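Local coordinates for Cj0977 (Campylobacter jejuni, PDB 3BNV), which is a virulence factor of still unknown function, produced under sigma28 control, that adopts a hot-dog fold and pairs with a second copy of itself, at residues Ser92-Ala98 with Lys133-Ile139. Residues are numbered along the deposited sequence; the frame is centred on the assembly and turned at random.
Sequences SKCFFYA and KMFEGTI
Tyr97 lies across the strand 133-139 and carries much of the side-chain contact made by 92-98. Its CB sits by the carbonyl oxygens of Met134 and Lys133; CG, anti to the carbonyl carbon of Tyr97, carries the ring toward strand 133-139. CD2 then passes the peptide carbon of Met134, Tyr97 CE2 touches Lys133 CD at 3.7 Å and also meets Glu136 CB, and Tyr97 OH ends in a hydrogen bond to Glu136 OE1 at 2.6 Å. Ring and carboxylate are nearly perpendicular, with planes 83° apart. The hydroxyl reaches OE1 on its anti side, somewhat out of plane, while Lys133 NZ comes to Glu136 OE1 at 2.8 Å from the opposite face, completing a salt bridge; two donors thus grip OE1, which would probably favour the charged form. Between the backbones, antiparallel pairing joins Lys93 with Thr138 and Phe95 with Glu136 by two hydrogen bonds each, the one from Phe95 N to Glu136 O being nearly straight. This is the edge of the hot-dog sheet: strand 87-96 is outermost within the chain, and Ser92 to Phe95 pair with a strand of the second subunit, so the sheet continues through the dimer. The face bearing Cys94, Phe96 and Phe135 is turned to helix 67-82, whose Ile70 and Ala74 touch Phe135. With CG anti to its backbone N (chi1 168°), Phe135 brings CE1 to 3.5 Å from Cys94 CB, and Cys94 SG lies at the ring edge, 4.9 Å from the Phe135 centroid. Phe135 CE1 lies over one face of the Phe96 ring while Phe96 CD2 meets the Phe135 edge, an oblique pair with planes at 55°. A classic beta bulge sets Met134 and Phe135 together opposite Gly127 of strand 120-129, and Met134 O accepts from Tyr97 N at 2.7 Å.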
# COMPACT_ATOMS: atom_id res chain seq x y z
N SER A 92 -6.88 -7.61 3.69
CA SER A 92 -6.50 -7.96 2.30
C SER A 92 -5.66 -9.21 2.21
O SER A 92 -4.96 -9.61 3.16
CB SER A 92 -5.80 -6.79 1.60
OG SER A 92 -4.81 -6.24 2.44
N LYS A 93 -5.72 -9.83 1.03
CA LYS A 93 -4.93 -11.01 0.72
C LYS A 93 -4.40 -10.83 -0.70
O LYS A 93 -5.16 -10.97 -1.65
CB LYS A 93 -5.80 -12.25 0.82
CG LYS A 93 -5.12 -13.53 0.42
CD LYS A 93 -4.51 -14.22 1.62
CE LYS A 93 -3.41 -15.21 1.22
NZ LYS A 93 -3.98 -16.49 0.72
N CYS A 94 -3.12 -10.49 -0.84
CA CYS A 94 -2.55 -10.18 -2.17
C CYS A 94 -1.44 -11.12 -2.60
O CYS A 94 -0.68 -11.64 -1.77
CB CYS A 94 -1.97 -8.78 -2.24
SG CYS A 94 -3.03 -7.51 -1.60
N PHE A 95 -1.34 -11.29 -3.92
CA PHE A 95 -0.19 -11.91 -4.58
C PHE A 95 0.47 -10.88 -5.50
O PHE A 95 -0.20 -10.23 -6.30
CB PHE A 95 -0.61 -13.13 -5.41
CG PHE A 95 -1.26 -14.21 -4.61
CD1 PHE A 95 -0.49 -15.19 -3.98
CD2 PHE A 95 -2.65 -14.24 -4.44
CE1 PHE A 95 -1.10 -16.16 -3.22
CE2 PHE A 95 -3.26 -15.22 -3.67
CZ PHE A 95 -2.48 -16.18 -3.06
N PHE A 96 1.78 -10.75 -5.37
CA PHE A 96 2.58 -9.92 -6.25
C PHE A 96 3.44 -10.82 -7.11
O PHE A 96 4.50 -11.23 -6.67
CB PHE A 96 3.53 -9.08 -5.41
CG PHE A 96 2.83 -8.18 -4.44
CD1 PHE A 96 2.55 -8.62 -3.16
CD2 PHE A 96 2.49 -6.91 -4.79
CE1 PHE A 96 1.93 -7.78 -2.26
CE2 PHE A 96 1.87 -6.09 -3.90
CZ PHE A 96 1.60 -6.52 -2.64
N TYR A 97 3.01 -11.11 -8.32
CA TYR A 97 3.70 -12.10 -9.16
C TYR A 97 5.04 -11.62 -9.69
O TYR A 97 5.94 -12.40 -9.94
CB TYR A 97 2.82 -12.54 -10.33
CG TYR A 97 1.48 -13.10 -9.91
CD1 TYR A 97 1.41 -14.23 -9.11
CD2 TYR A 97 0.30 -12.50 -10.31
CE1 TYR A 97 0.18 -14.76 -8.72
CE2 TYR A 97 -0.93 -13.02 -9.93
CZ TYR A 97 -0.99 -14.16 -9.14
OH TYR A 97 -2.20 -14.69 -8.75
N ALA A 98 5.16 -10.32 -9.88
CA ALA A 98 6.39 -9.74 -10.41
C ALA A 98 6.39 -8.28 -10.05
O ALA A 98 5.34 -7.63 -10.03
CB ALA A 98 6.43 -9.91 -11.88
N LYS A 133 -0.17 -10.55 -16.27
CA LYS A 133 -0.78 -10.38 -14.96
C LYS A 133 0.31 -10.30 -13.89
O LYS A 133 1.09 -11.22 -13.71
CB LYS A 133 -1.77 -11.52 -14.68
CG LYS A 133 -2.47 -11.40 -13.35
CD LYS A 133 -3.07 -12.72 -12.90
CE LYS A 133 -4.44 -12.96 -13.54
NZ LYS A 133 -5.38 -13.86 -12.77
N MSE A 134 0.36 -9.18 -13.19
CA MSE A 134 1.43 -8.87 -12.23
C MSE A 134 0.95 -9.01 -10.79
O MSE A 134 1.74 -9.24 -9.87
CB MSE A 134 1.82 -7.39 -12.35
CG MSE A 134 2.24 -6.92 -13.71
SE MSE A 134 3.89 -7.72 -14.48
CE MSE A 134 5.26 -6.66 -13.50
N PHE A 135 -0.34 -8.78 -10.59
CA PHE A 135 -0.87 -8.67 -9.26
C PHE A 135 -2.30 -9.21 -9.20
O PHE A 135 -3.10 -9.02 -10.13
CB PHE A 135 -0.79 -7.21 -8.78
CG PHE A 135 -1.56 -6.93 -7.53
CD1 PHE A 135 -0.97 -7.07 -6.29
CD2 PHE A 135 -2.87 -6.52 -7.59
CE1 PHE A 135 -1.68 -6.80 -5.08
CE2 PHE A 135 -3.60 -6.24 -6.40
CZ PHE A 135 -2.99 -6.39 -5.14
N GLU A 136 -2.60 -9.86 -8.09
CA GLU A 136 -3.93 -10.43 -7.89
C GLU A 136 -4.24 -10.33 -6.38
O GLU A 136 -3.38 -10.62 -5.54
CB GLU A 136 -3.92 -11.88 -8.39
CG GLU A 136 -5.28 -12.54 -8.53
CD GLU A 136 -5.34 -13.57 -9.67
OE1 GLU A 136 -4.29 -14.02 -10.20
OE2 GLU A 136 -6.48 -13.93 -10.05
N GLY A 137 -5.44 -9.88 -6.04
CA GLY A 137 -5.77 -9.74 -4.64
C GLY A 137 -7.24 -9.62 -4.29
O GLY A 137 -8.07 -9.24 -5.11
N THR A 138 -7.55 -9.95 -3.04
CA THR A 138 -8.88 -9.74 -2.51
C THR A 138 -8.82 -8.69 -1.42
O THR A 138 -8.02 -8.80 -0.48
CB THR A 138 -9.45 -10.99 -1.86
OG1 THR A 138 -9.51 -12.06 -2.82
CG2 THR A 138 -10.83 -10.69 -1.40
N ILE A 139 -9.69 -7.70 -1.51
CA ILE A 139 -9.71 -6.64 -0.52
C ILE A 139 -11.08 -6.49 0.11
O ILE A 139 -12.09 -6.45 -0.57
CB ILE A 139 -9.27 -5.33 -1.18
CG1 ILE A 139 -7.80 -5.45 -1.57
CG2 ILE A 139 -9.47 -4.19 -0.25
CD1 ILE A 139 -7.25 -4.17 -2.10
O HOH W 1 -6.52 -13.87 -2.93
O HOH W 2 3.25 -7.02 -8.91